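Long-range contacts in peroxidase (Cellulomonas bogoriensis 69B4 = DSM 16987, PDB 6QZO), which probably catalyses peroxide-dependent oxidation of substrates as a heme b-containing DyP-type peroxidase: residues G39-P44 with L214-D219; Q199-A204 with R307-Y312; E303-R308 with L326-Y331. All coordinates share one frame; numbering follows the deposited sequence.

Contact 1 of 3, residues G39-P44 with L214-D219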
loop_
_atom_site.group_PDB
_atom_site.type_symbol
_atom_site.label_atom_id
_atom_site.label_comp_id
_atom_site.label_asym_id
_atom_site.label_seq_id
_atom_site.Cartn_x
_atom_site.Cartn_y
_atom_site.Cartn_z
ATOM N N GLY A 39 9.994 -11.845 12.996
ATOM C CA GLY A 39 9.510 -11.577 11.631
ATOM C C GLY A 39 9.582 -12.802 10.754
ATOM O O GLY A 39 9.398 -12.657 9.537
ATOM N N ILE A 40 9.831 -13.969 11.363
ATOM C CA ILE A 40 9.938 -15.282 10.664
ATOM C C ILE A 40 8.828 -16.199 11.178
ATOM O O ILE A 40 7.929 -16.526 10.364
ATOM C CB ILE A 40 11.349 -15.872 10.814
ATOM C CG1 ILE A 40 12.396 -14.900 10.262
ATOM C CG2 ILE A 40 11.444 -17.220 10.136
ATOM C CD1 ILE A 40 13.810 -15.179 10.742
ATOM N N VAL A 41 8.859 -16.568 12.463
ATOM C CA VAL A 41 7.780 -17.397 13.084
ATOM C C VAL A 41 6.755 -16.475 13.745
ATOM O O VAL A 41 5.662 -16.961 14.080
ATOM C CB VAL A 41 8.355 -18.454 14.047
ATOM C CG1 VAL A 41 7.332 -19.060 14.988
ATOM C CG2 VAL A 41 9.028 -19.540 13.217
ATOM N N THR A 42 7.084 -15.201 13.914
ATOM C CA THR A 42 6.117 -14.161 14.354
ATOM C C THR A 42 4.879 -14.262 13.459
ATOM O O THR A 42 5.020 -14.225 12.228
ATOM C CB THR A 42 6.724 -12.754 14.261
ATOM O OG1 THR A 42 8.019 -12.825 14.870
ATOM C CG2 THR A 42 5.852 -11.697 14.917
ATOM N N PRO A 43 3.655 -14.365 14.029
ATOM C CA PRO A 43 2.437 -14.401 13.226
ATOM C C PRO A 43 2.472 -13.230 12.245
ATOM O O PRO A 43 2.795 -12.101 12.633
ATOM C CB PRO A 43 1.298 -14.276 14.258
ATOM C CG PRO A 43 1.892 -14.749 15.571
ATOM C CD PRO A 43 3.372 -14.420 15.477
ATOM N N PRO A 44 2.255 -13.458 10.929
ATOM C CA PRO A 44 2.386 -12.380 9.950
ATOM C C PRO A 44 1.377 -11.255 10.170
ATOM O O PRO A 44 0.180 -11.489 10.255
ATOM C CB PRO A 44 2.198 -13.096 8.602
ATOM C CG PRO A 44 2.547 -14.536 8.894
ATOM C CD PRO A 44 2.053 -14.768 10.300
ATOM N N LEU A 214 14.027 -28.055 10.250
ATOM C CA LEU A 214 13.795 -27.788 8.805
ATOM C C LEU A 214 13.730 -26.282 8.525
ATOM O O LEU A 214 13.663 -25.921 7.338
ATOM C CB LEU A 214 12.500 -28.481 8.364
ATOM C CG LEU A 214 12.489 -30.002 8.497
ATOM C CD1 LEU A 214 11.198 -30.596 7.940
ATOM C CD2 LEU A 214 13.695 -30.623 7.802
ATOM N N LEU A 215 13.765 -25.445 9.560
ATOM C CA LEU A 215 13.729 -23.967 9.445
ATOM C C LEU A 215 15.051 -23.368 9.926
ATOM O O LEU A 215 15.642 -22.531 9.203
ATOM C CB LEU A 215 12.564 -23.451 10.298
ATOM C CG LEU A 215 12.446 -21.931 10.403
ATOM C CD1 LEU A 215 12.249 -21.339 9.024
ATOM C CD2 LEU A 215 11.318 -21.537 11.340
ATOM N N TRP A 216 15.467 -23.762 11.126
ATOM C CA TRP A 216 16.560 -23.128 11.908
ATOM C C TRP A 216 17.864 -23.912 11.717
ATOM O O TRP A 216 17.835 -25.150 11.859
ATOM C CB TRP A 216 16.167 -23.076 13.384
ATOM C CG TRP A 216 14.932 -22.287 13.709
ATOM C CD1 TRP A 216 13.874 -22.720 14.457
ATOM C CD2 TRP A 216 14.647 -20.914 13.373
ATOM N NE1 TRP A 216 12.956 -21.718 14.606
ATOM C CE2 TRP A 216 13.402 -20.599 13.956
ATOM C CE3 TRP A 216 15.317 -19.920 12.652
ATOM C CZ2 TRP A 216 12.811 -19.339 13.823
ATOM C CZ3 TRP A 216 14.743 -18.672 12.529
ATOM C CH2 TRP A 216 13.500 -18.390 13.098
ATOM N N HIS A 217 18.954 -23.206 11.404
ATOM C CA HIS A 217 20.345 -23.726 11.415
ATOM C C HIS A 217 20.766 -23.877 12.881
ATOM O O HIS A 217 20.582 -22.909 13.647
ATOM C CB HIS A 217 21.246 -22.770 10.620
ATOM C CG HIS A 217 22.601 -23.289 10.279
ATOM N ND1 HIS A 217 23.700 -23.138 11.123
ATOM C CD2 HIS A 217 23.050 -23.890 9.157
ATOM C CE1 HIS A 217 24.768 -23.641 10.532
ATOM N NE2 HIS A 217 24.398 -24.126 9.326
ATOM N N ARG A 218 21.271 -25.053 13.278
ATOM C CA ARG A 218 21.723 -25.304 14.672
ATOM C C ARG A 218 23.239 -25.537 14.696
ATOM O O ARG A 218 23.973 -24.546 14.878
ATOM C CB ARG A 218 20.921 -26.457 15.275
ATOM C CG ARG A 218 19.556 -26.053 15.814
ATOM C CD ARG A 218 18.900 -27.196 16.580
ATOM N NE ARG A 218 19.438 -27.418 17.928
ATOM C CZ ARG A 218 19.050 -26.785 19.038
ATOM N NH1 ARG A 218 18.116 -25.851 19.005
ATOM N NH2 ARG A 218 19.589 -27.098 20.205
ATOM N N ASP A 219 23.700 -26.780 14.508
ATOM C CA ASP A 219 25.076 -27.207 14.897
ATOM C C ASP A 219 26.054 -26.978 13.735
ATOM O O ASP A 219 27.223 -26.632 14.005
ATOM C CB ASP A 219 25.106 -28.663 15.378
ATOM C CG ASP A 219 24.517 -29.681 14.409
ATOM O OD1 ASP A 219 23.333 -29.552 14.055
ATOM O OD2 ASP A 219 25.243 -30.637 14.042
#
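The indole of Trp216 has the CD2 methyl of its chain neighbour Leu215 on one face, 3.4 Å above the ring plane and shifted toward the rim, and it also stacks with the imidazole of His36. The benzo end of the ring points at the opposing loop, where Ile40 and Val41 approach it obliquely. The contact is apolar loop-to-loop packing between the two ferredoxin-like halves (dimeric alpha+beta barrel) of the DyP-type peroxidase fold: residues 39-44 lead into strand 47-55 of the N-terminal four-stranded antiparallel sheet, whereas residues 214-219 precede strand 229-238 of the C-terminal one.

With CG beside its backbone N (chi1 -61°), Trp216 sends CH2 to within 3.8 Å of Ile40 CG2, while Ile40 CD1 lies 4.0 Å from Trp216 CZ3, so that the two branches of the isoleucine meet the same end of the ring. Val41 uses a single methyl for two partners, its CG2 lying 3.6 Å from Leu215 CD2 and 3.8 Å from Trp216 CZ2. Leu215, with CG anti to its backbone N, offers its other methyl, CD1, more loosely to Ile40 CG2. Behind this cluster lie strands 306-314 and 323-332: Leu306 touches Ile40 and Val41, and Tyr331 touches Ile40 and Leu215. An alanine at Trp216 would remove the benzo end that Ile40 and Val41 touch and end the stack with His36, and would probably loosen the join between the loops, left with the leucine alone.

Ile40 is buried and Val41 exposed, so the packing reaches from the interior to the surface. The loop carrying them is pinned internally by Gly39 N donating to Thr42 OG1, a 2.9 Å bond that is almost straight at 176°.

Contact 2 of 3, residues Q199-A204 with R307-Y312. With HEM (protoporphyrin IX containing Fe), chain I.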
loop_
_atom_site.group_PDB
_atom_site.type_symbol
_atom_site.label_atom_id
_atom_site.label_comp_id
_atom_site.label_asym_id
_atom_site.label_seq_id
_atom_site.Cartn_x
_atom_site.Cartn_y
_atom_site.Cartn_z
ATOM N N GLN A 199 -7.780 -17.219 -3.928
ATOM C CA GLN A 199 -7.508 -18.554 -3.315
ATOM C C GLN A 199 -7.145 -18.395 -1.841
ATOM O O GLN A 199 -6.673 -17.315 -1.453
ATOM C CB GLN A 199 -6.358 -19.253 -4.040
ATOM C CG GLN A 199 -6.634 -19.513 -5.511
ATOM C CD GLN A 199 -5.371 -19.584 -6.331
ATOM O OE1 GLN A 199 -4.300 -19.113 -5.926
ATOM N NE2 GLN A 199 -5.490 -20.169 -7.507
ATOM N N VAL A 200 -7.345 -19.456 -1.065
ATOM C CA VAL A 200 -6.809 -19.619 0.319
ATOM C C VAL A 200 -5.359 -20.072 0.175
ATOM O O VAL A 200 -5.139 -21.031 -0.588
ATOM C CB VAL A 200 -7.647 -20.620 1.136
ATOM C CG1 VAL A 200 -7.138 -20.770 2.561
ATOM C CG2 VAL A 200 -9.115 -20.228 1.149
ATOM N N GLU A 201 -4.426 -19.376 0.830
ATOM C CA GLU A 201 -2.962 -19.635 0.783
ATOM C C GLU A 201 -2.492 -19.809 2.238
ATOM O O GLU A 201 -2.886 -18.966 3.092
ATOM C CB GLU A 201 -2.276 -18.492 0.020
ATOM C CG GLU A 201 -0.796 -18.276 0.343
ATOM C CD GLU A 201 0.229 -18.937 -0.569
ATOM O OE1 GLU A 201 -0.078 -19.104 -1.773
ATOM O OE2 GLU A 201 1.361 -19.249 -0.073
ATOM N N GLY A 202 -1.730 -20.877 2.521
ATOM C CA GLY A 202 -1.001 -21.052 3.794
ATOM C C GLY A 202 -1.446 -22.259 4.595
ATOM O O GLY A 202 -0.912 -22.479 5.692
ATOM N N THR A 203 -2.360 -23.053 4.046
ATOM C CA THR A 203 -3.029 -24.187 4.734
ATOM C C THR A 203 -2.004 -25.256 5.137
ATOM O O THR A 203 -1.937 -25.578 6.329
ATOM C CB THR A 203 -4.116 -24.760 3.827
ATOM O OG1 THR A 203 -5.006 -23.679 3.527
ATOM C CG2 THR A 203 -4.853 -25.913 4.458
ATOM N N ALA A 204 -1.288 -25.832 4.168
ATOM C CA ALA A 204 -0.306 -26.929 4.371
ATOM C C ALA A 204 1.104 -26.335 4.436
ATOM O O ALA A 204 1.869 -26.504 3.474
ATOM C CB ALA A 204 -0.428 -27.951 3.264
ATOM N N ARG A 307 6.420 -20.882 4.223
ATOM C CA ARG A 307 5.896 -19.825 3.328
ATOM C C ARG A 307 5.360 -18.714 4.230
ATOM O O ARG A 307 4.692 -19.034 5.232
ATOM C CB ARG A 307 4.822 -20.385 2.390
ATOM C CG ARG A 307 5.383 -21.359 1.375
ATOM C CD ARG A 307 4.280 -21.989 0.547
ATOM N NE ARG A 307 3.441 -22.856 1.352
ATOM C CZ ARG A 307 2.124 -22.988 1.253
ATOM N NH1 ARG A 307 1.425 -22.284 0.383
ATOM N NH2 ARG A 307 1.489 -23.854 2.028
ATOM N N ARG A 308 5.680 -17.468 3.879
ATOM C CA ARG A 308 5.235 -16.268 4.621
ATOM C C ARG A 308 4.915 -15.192 3.586
ATOM O O ARG A 308 5.569 -14.126 3.605
ATOM C CB ARG A 308 6.321 -15.874 5.629
ATOM C CG ARG A 308 5.767 -15.157 6.851
ATOM C CD ARG A 308 6.866 -14.858 7.821
ATOM N NE ARG A 308 6.459 -14.102 8.984
ATOM C CZ ARG A 308 6.265 -12.802 9.021
ATOM N NH1 ARG A 308 6.253 -12.091 7.910
ATOM N NH2 ARG A 308 6.094 -12.198 10.184
ATOM N N ALA A 309 3.974 -15.505 2.691
ATOM C CA ALA A 309 3.685 -14.722 1.469
ATOM C C ALA A 309 2.724 -13.550 1.767
ATOM O O ALA A 309 1.961 -13.586 2.765
ATOM C CB ALA A 309 3.145 -15.626 0.390
ATOM N N TYR A 310 2.803 -12.539 0.911
ATOM C CA TYR A 310 1.986 -11.306 0.950
ATOM C C TYR A 310 1.462 -11.037 -0.464
ATOM O O TYR A 310 2.113 -11.455 -1.427
ATOM C CB TYR A 310 2.838 -10.150 1.486
ATOM C CG TYR A 310 2.954 -10.114 2.987
ATOM C CD1 TYR A 310 3.850 -10.924 3.672
ATOM C CD2 TYR A 310 2.143 -9.282 3.727
ATOM C CE1 TYR A 310 3.925 -10.904 5.056
ATOM C CE2 TYR A 310 2.214 -9.243 5.107
ATOM C CZ TYR A 310 3.111 -10.044 5.773
ATOM O OH TYR A 310 3.153 -9.974 7.130
ATOM N N ASN A 311 0.322 -10.369 -0.583
ATOM C CA ASN A 311 -0.231 -9.909 -1.891
ATOM C C ASN A 311 0.527 -8.653 -2.319
ATOM O O ASN A 311 0.813 -7.818 -1.450
ATOM C CB ASN A 311 -1.729 -9.586 -1.807
ATOM C CG ASN A 311 -2.534 -10.758 -1.309
ATOM O OD1 ASN A 311 -2.302 -11.890 -1.744
ATOM N ND2 ASN A 311 -3.442 -10.495 -0.383
ATOM N N TYR A 312 0.787 -8.504 -3.612
ATOM C CA TYR A 312 1.220 -7.211 -4.186
ATOM C C TYR A 312 0.214 -6.805 -5.261
ATOM O O TYR A 312 -0.340 -7.655 -5.951
ATOM C CB TYR A 312 2.678 -7.244 -4.644
ATOM C CG TYR A 312 2.979 -7.847 -5.983
ATOM C CD1 TYR A 312 2.798 -7.124 -7.149
ATOM C CD2 TYR A 312 3.552 -9.107 -6.086
ATOM C CE1 TYR A 312 3.102 -7.665 -8.390
ATOM C CE2 TYR A 312 3.887 -9.650 -7.314
ATOM C CZ TYR A 312 3.665 -8.927 -8.473
ATOM O OH TYR A 312 3.994 -9.466 -9.688
HETATM C CHA HEM I . 0.216 -24.475 -1.725
HETATM C CHB HEM I . -0.946 -20.662 -4.421
HETATM C CHC HEM I . 3.626 -20.367 -5.953
HETATM C CHD HEM I . 4.875 -23.920 -2.944
HETATM C C1A HEM I . -0.486 -23.483 -2.352
HETATM C C2A HEM I . -1.902 -23.334 -2.287
HETATM C C3A HEM I . -2.224 -22.267 -3.061
HETATM C C4A HEM I . -1.017 -21.742 -3.572
HETATM C CMA HEM I . -3.607 -21.707 -3.329
HETATM C CAA HEM I . -2.883 -24.230 -1.551
HETATM C CBA HEM I . -3.144 -23.802 -0.107
HETATM C CGA HEM I . -1.940 -24.103 0.725
HETATM O O1A HEM I . -1.091 -23.180 0.864
HETATM O O2A HEM I . -1.800 -25.248 1.240
HETATM C C1B HEM I . 0.221 -20.274 -5.069
HETATM C C2B HEM I . 0.243 -19.191 -5.988
HETATM C C3B HEM I . 1.537 -19.097 -6.439
HETATM C C4B HEM I . 2.269 -20.170 -5.753
HETATM C CMB HEM I . -0.944 -18.309 -6.368
HETATM C CAB HEM I . 2.176 -18.120 -7.343
HETATM C CBB HEM I . 1.606 -16.976 -7.720
HETATM C C1C HEM I . 4.379 -21.293 -5.269
HETATM C C2C HEM I . 5.749 -21.473 -5.454
HETATM C C3C HEM I . 6.151 -22.486 -4.615
HETATM C C4C HEM I . 4.971 -22.927 -3.893
HETATM C CMC HEM I . 6.679 -20.745 -6.386
HETATM C CAC HEM I . 7.596 -22.833 -4.651
HETATM C CBC HEM I . 8.184 -23.750 -3.932
HETATM C C1D HEM I . 3.664 -24.356 -2.369
HETATM C C2D HEM I . 3.611 -25.450 -1.382
HETATM C C3D HEM I . 2.317 -25.620 -1.057
HETATM C C4D HEM I . 1.591 -24.609 -1.846
HETATM C CMD HEM I . 4.738 -26.301 -0.821
HETATM C CAD HEM I . 1.748 -26.647 -0.070
HETATM C CBD HEM I . 1.407 -27.967 -0.793
HETATM C CGD HEM I . 0.882 -29.089 0.096
HETATM O O1D HEM I . 1.668 -29.782 0.777
HETATM O O2D HEM I . -0.348 -29.373 0.140
HETATM N NA HEM I . 0.039 -22.502 -3.141
HETATM N NB HEM I . 1.431 -20.825 -4.965
HETATM N NC HEM I . 3.909 -22.171 -4.338
HETATM N ND HEM I . 2.428 -23.894 -2.605
HETATM FE FE HEM I . 1.924 -22.480 -3.755
HETATM O O HOH W 1 2.165 -17.974 2.456
#
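The distal heme pocket is built here, where the loop 199-204 faces Arg307 of strand 306-314 across a heme propionate. The loop holds the last four residues of a GXXDG-type motif, with Glu201 replacing the usual aspartate, and His292 binds the iron axially from the other side of the porphyrin. Arg307, bent at chi3 (-67°), lays its guanidinium over pyrrole D, with HEM C3D 3.5 Å from the group's plane and beneath its centre. Both terminal nitrogens reach one propionate oxygen: NH1 lies 2.7 Å and NH2 2.9 Å from HEM O1A. Gly202 N adds a third bond to HEM O1A at 2.9 Å, and Ala204 N holds HEM O2A at 3.0 Å. The backbone of Gly202 (phi 118°) would drive a CB against the preceding carbonyl oxygen.

Glu201, bent at chi2, brings OE2 to 3.1 Å from Arg307 NH1 in a salt bridge, while Glu201 OE1 lies 3.2 Å from HEM CHB; the carboxylate and guanidinium planes are 64° apart, so they are not side by side. At the guanidinium edge NH2 makes a weak hydrogen bond to Ala204 O. A water donates to Glu201 OE2, at 2.9 Å, and accepts from Ala309 N. The guanidinium would probably favour the ionised form of Glu201, tempered by the propionate competing for the same charge, consistent with the acid-arginine pair that assists peroxide activation in relatives.

Contact 3 of 3, residues E303-R308 with L326-Y331. With HEM (protoporphyrin IX containing Fe), chain I.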
loop_
_atom_site.group_PDB
_atom_site.type_symbol
_atom_site.label_atom_id
_atom_site.label_comp_id
_atom_site.label_asym_id
_atom_site.label_seq_id
_atom_site.Cartn_x
_atom_site.Cartn_y
_atom_site.Cartn_z
ATOM N N GLU A 303 11.880 -31.523 1.963
ATOM C CA GLU A 303 11.356 -30.742 0.807
ATOM C C GLU A 303 10.115 -29.930 1.236
ATOM O O GLU A 303 9.054 -30.067 0.610
ATOM C CB GLU A 303 11.042 -31.676 -0.363
ATOM C CG GLU A 303 12.272 -32.288 -0.986
ATOM C CD GLU A 303 11.970 -33.122 -2.219
ATOM O OE1 GLU A 303 10.773 -33.400 -2.447
ATOM O OE2 GLU A 303 12.919 -33.461 -2.974
ATOM N N THR A 304 10.286 -29.076 2.241
ATOM C CA THR A 304 9.253 -28.207 2.852
ATOM C C THR A 304 9.942 -26.921 3.318
ATOM O O THR A 304 11.193 -26.910 3.403
ATOM C CB THR A 304 8.514 -28.965 3.957
ATOM O OG1 THR A 304 7.382 -28.208 4.393
ATOM C CG2 THR A 304 9.403 -29.272 5.138
ATOM N N PHE A 305 9.176 -25.868 3.579
ATOM C CA PHE A 305 9.698 -24.544 3.988
ATOM C C PHE A 305 8.537 -23.721 4.549
ATOM O O PHE A 305 7.366 -24.030 4.234
ATOM C CB PHE A 305 10.391 -23.852 2.804
ATOM C CG PHE A 305 9.716 -24.079 1.479
ATOM C CD1 PHE A 305 8.620 -23.321 1.099
ATOM C CD2 PHE A 305 10.148 -25.089 0.638
ATOM C CE1 PHE A 305 7.973 -23.561 -0.103
ATOM C CE2 PHE A 305 9.504 -25.328 -0.562
ATOM C CZ PHE A 305 8.421 -24.560 -0.933
ATOM N N LEU A 306 8.861 -22.739 5.391
ATOM C CA LEU A 306 7.879 -21.782 5.956
ATOM C C LEU A 306 7.563 -20.734 4.883
ATOM O O LEU A 306 8.388 -19.818 4.677
ATOM C CB LEU A 306 8.448 -21.132 7.217
ATOM C CG LEU A 306 7.489 -20.200 7.961
ATOM C CD1 LEU A 306 6.205 -20.927 8.359
ATOM C CD2 LEU A 306 8.170 -19.568 9.157
ATOM N N ARG A 307 6.420 -20.882 4.223
ATOM C CA ARG A 307 5.896 -19.825 3.328
ATOM C C ARG A 307 5.360 -18.714 4.230
ATOM O O ARG A 307 4.692 -19.034 5.232
ATOM C CB ARG A 307 4.822 -20.385 2.390
ATOM C CG ARG A 307 5.383 -21.359 1.375
ATOM C CD ARG A 307 4.280 -21.989 0.547
ATOM N NE ARG A 307 3.441 -22.856 1.352
ATOM C CZ ARG A 307 2.124 -22.988 1.253
ATOM N NH1 ARG A 307 1.425 -22.284 0.383
ATOM N NH2 ARG A 307 1.489 -23.854 2.028
ATOM N N ARG A 308 5.680 -17.468 3.879
ATOM C CA ARG A 308 5.235 -16.268 4.621
ATOM C C ARG A 308 4.915 -15.192 3.586
ATOM O O ARG A 308 5.569 -14.126 3.605
ATOM C CB ARG A 308 6.321 -15.874 5.629
ATOM C CG ARG A 308 5.767 -15.157 6.851
ATOM C CD ARG A 308 6.866 -14.858 7.821
ATOM N NE ARG A 308 6.459 -14.102 8.984
ATOM C CZ ARG A 308 6.265 -12.802 9.021
ATOM N NH1 ARG A 308 6.253 -12.091 7.910
ATOM N NH2 ARG A 308 6.094 -12.198 10.184
ATOM N N LEU A 326 2.002 -12.298 -6.129
ATOM C CA LEU A 326 2.370 -12.842 -4.798
ATOM C C LEU A 326 3.820 -12.440 -4.500
ATOM O O LEU A 326 4.684 -12.633 -5.391
ATOM C CB LEU A 326 2.208 -14.360 -4.848
ATOM C CG LEU A 326 2.090 -15.057 -3.489
ATOM C CD1 LEU A 326 0.769 -14.717 -2.813
ATOM C CD2 LEU A 326 2.245 -16.556 -3.632
ATOM N N LEU A 327 4.050 -11.786 -3.353
ATOM C CA LEU A 327 5.387 -11.662 -2.735
ATOM C C LEU A 327 5.640 -12.985 -2.038
ATOM O O LEU A 327 5.219 -13.125 -0.892
ATOM C CB LEU A 327 5.435 -10.526 -1.713
ATOM C CG LEU A 327 5.407 -9.109 -2.261
ATOM C CD1 LEU A 327 5.970 -8.126 -1.237
ATOM C CD2 LEU A 327 6.174 -8.990 -3.574
ATOM N N PHE A 328 6.239 -13.918 -2.756
ATOM C CA PHE A 328 6.472 -15.290 -2.248
ATOM C C PHE A 328 7.779 -15.286 -1.465
ATOM O O PHE A 328 8.863 -15.368 -2.089
ATOM C CB PHE A 328 6.481 -16.281 -3.405
ATOM C CG PHE A 328 6.319 -17.697 -2.949
ATOM C CD1 PHE A 328 5.229 -18.067 -2.181
ATOM C CD2 PHE A 328 7.246 -18.657 -3.288
ATOM C CE1 PHE A 328 5.054 -19.373 -1.784
ATOM C CE2 PHE A 328 7.094 -19.963 -2.860
ATOM C CZ PHE A 328 6.003 -20.314 -2.111
ATOM N N VAL A 329 7.671 -15.155 -0.144
ATOM C CA VAL A 329 8.823 -15.167 0.806
ATOM C C VAL A 329 8.807 -16.527 1.500
ATOM O O VAL A 329 7.756 -16.875 2.060
ATOM C CB VAL A 329 8.700 -14.022 1.828
ATOM C CG1 VAL A 329 9.904 -13.966 2.765
ATOM C CG2 VAL A 329 8.497 -12.673 1.150
ATOM N N THR A 330 9.906 -17.287 1.437
ATOM C CA THR A 330 10.044 -18.594 2.146
ATOM C C THR A 330 11.302 -18.579 3.020
ATOM O O THR A 330 12.276 -17.919 2.651
ATOM C CB THR A 330 10.062 -19.784 1.182
ATOM O OG1 THR A 330 11.327 -19.794 0.520
ATOM C CG2 THR A 330 8.948 -19.743 0.155
ATOM N N TYR A 331 11.237 -19.282 4.146
ATOM C CA TYR A 331 12.351 -19.505 5.097
ATOM C C TYR A 331 12.568 -21.011 5.280
ATOM O O TYR A 331 11.585 -21.749 5.432
ATOM C CB TYR A 331 12.055 -18.847 6.438
ATOM C CG TYR A 331 11.972 -17.346 6.382
ATOM C CD1 TYR A 331 13.118 -16.571 6.373
ATOM C CD2 TYR A 331 10.748 -16.703 6.367
ATOM C CE1 TYR A 331 13.054 -15.194 6.320
ATOM C CE2 TYR A 331 10.665 -15.329 6.303
ATOM C CZ TYR A 331 11.823 -14.570 6.283
ATOM O OH TYR A 331 11.749 -13.204 6.269
HETATM C CHA HEM I . 0.216 -24.475 -1.725
HETATM C CHB HEM I . -0.946 -20.662 -4.421
HETATM C CHC HEM I . 3.626 -20.367 -5.953
HETATM C CHD HEM I . 4.875 -23.920 -2.944
HETATM C C1A HEM I . -0.486 -23.483 -2.352
HETATM C C2A HEM I . -1.902 -23.334 -2.287
HETATM C C3A HEM I . -2.224 -22.267 -3.061
HETATM C C4A HEM I . -1.017 -21.742 -3.572
HETATM C CMA HEM I . -3.607 -21.707 -3.329
HETATM C CAA HEM I . -2.883 -24.230 -1.551
HETATM C CBA HEM I . -3.144 -23.802 -0.107
HETATM C CGA HEM I . -1.940 -24.103 0.725
HETATM O O1A HEM I . -1.091 -23.180 0.864
HETATM O O2A HEM I . -1.800 -25.248 1.240
HETATM C C1B HEM I . 0.221 -20.274 -5.069
HETATM C C2B HEM I . 0.243 -19.191 -5.988
HETATM C C3B HEM I . 1.537 -19.097 -6.439
HETATM C C4B HEM I . 2.269 -20.170 -5.753
HETATM C CMB HEM I . -0.944 -18.309 -6.368
HETATM C CAB HEM I . 2.176 -18.120 -7.343
HETATM C CBB HEM I . 1.606 -16.976 -7.720
HETATM C C1C HEM I . 4.379 -21.293 -5.269
HETATM C C2C HEM I . 5.749 -21.473 -5.454
HETATM C C3C HEM I . 6.151 -22.486 -4.615
HETATM C C4C HEM I . 4.971 -22.927 -3.893
HETATM C CMC HEM I . 6.679 -20.745 -6.386
HETATM C CAC HEM I . 7.596 -22.833 -4.651
HETATM C CBC HEM I . 8.184 -23.750 -3.932
HETATM C C1D HEM I . 3.664 -24.356 -2.369
HETATM C C2D HEM I . 3.611 -25.450 -1.382
HETATM C C3D HEM I . 2.317 -25.620 -1.057
HETATM C C4D HEM I . 1.591 -24.609 -1.846
HETATM C CMD HEM I . 4.738 -26.301 -0.821
HETATM C CAD HEM I . 1.748 -26.647 -0.070
HETATM C CBD HEM I . 1.407 -27.967 -0.793
HETATM C CGD HEM I . 0.882 -29.089 0.096
HETATM O O1D HEM I . 1.668 -29.782 0.777
HETATM O O2D HEM I . -0.348 -29.373 0.140
HETATM N NA HEM I . 0.039 -22.502 -3.141
HETATM N NB HEM I . 1.431 -20.825 -4.965
HETATM N NC HEM I . 3.909 -22.171 -4.338
HETATM N ND HEM I . 2.428 -23.894 -2.605
HETATM FE FE HEM I . 1.924 -22.480 -3.755
#
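Backbone hydrogen bonds of Leu306 and Arg308 tie the strand part of 303-308, Leu306 and Arg307, to strand 326-331 in the hairpin of strands 306-314 and 323-332. Leu306 and Tyr331 form an antiparallel hydrogen-bonded pair: Leu306 N lies 2.9 Å from Tyr331 O, nearly along the carbonyl axis, while Tyr331 N approaches Leu306 O from above the carbonyl plane. Arg307 and Thr330 follow as a non-hydrogen-bonded pair, and beyond them Arg308 N donates to Val329 O at 2.8 Å.

Apolar and aromatic packing occupies the face of Arg307 and Thr330, which looks toward the heme. The ring of Phe328 is sandwiched there: HEM C1C sits 3.7 Å above one face and Thr330 CG2 3.5 Å above the opposite one, both offset toward the rim. Arg307 CD comes in at the ring edge, 3.6 Å from Phe328 CZ. Phe305, whose CG lies crowded between backbone N and carbonyl carbon (chi1 37°), directs CZ to 3.1 Å from HEM CBC and CD1 to 3.7 Å from Thr330 CG2. Leu326 CD2 lies 3.9 Å from HEM C3B.

On the face of Leu306 and Tyr331 the two CB atoms pack together. Beside it the extended chain of Arg308 passes its CD by Tyr331 CE2, with the guanidinium nearly perpendicular to the ring (86°). Arg308 NH2 bonds to Thr42 O and Tyr331 OH to Gln146 OE1. The two segments thus present Phe305, Leu326 and Phe328 to the porphyrin beside the charged Arg307, consistent with the distal Leu and Phe that probably restrict access to the iron in relatives.

Contacts 2 and 3 both use strand 306-314 and share Arg307 and Arg308; both touch the heme, and their centres are about 8 Å apart. Contact 3 is buried sheet core, held by backbone bonds and aromatic packing, whereas contact 2 is partly buried and charged, a loop set against the strand around a propionate. Contact 1 is apolar throughout and joins the two domains; although mostly buried, it includes the exposed Val41. Its centre lies about 11 Å from that of contact 3 and about 17 Å from that of contact 2. Arg308, which packs on Tyr331 in contact 3, also reaches the 39-44 loop of contact 1, while neighbouring Arg307 serves the heme in contacts 2 and 3.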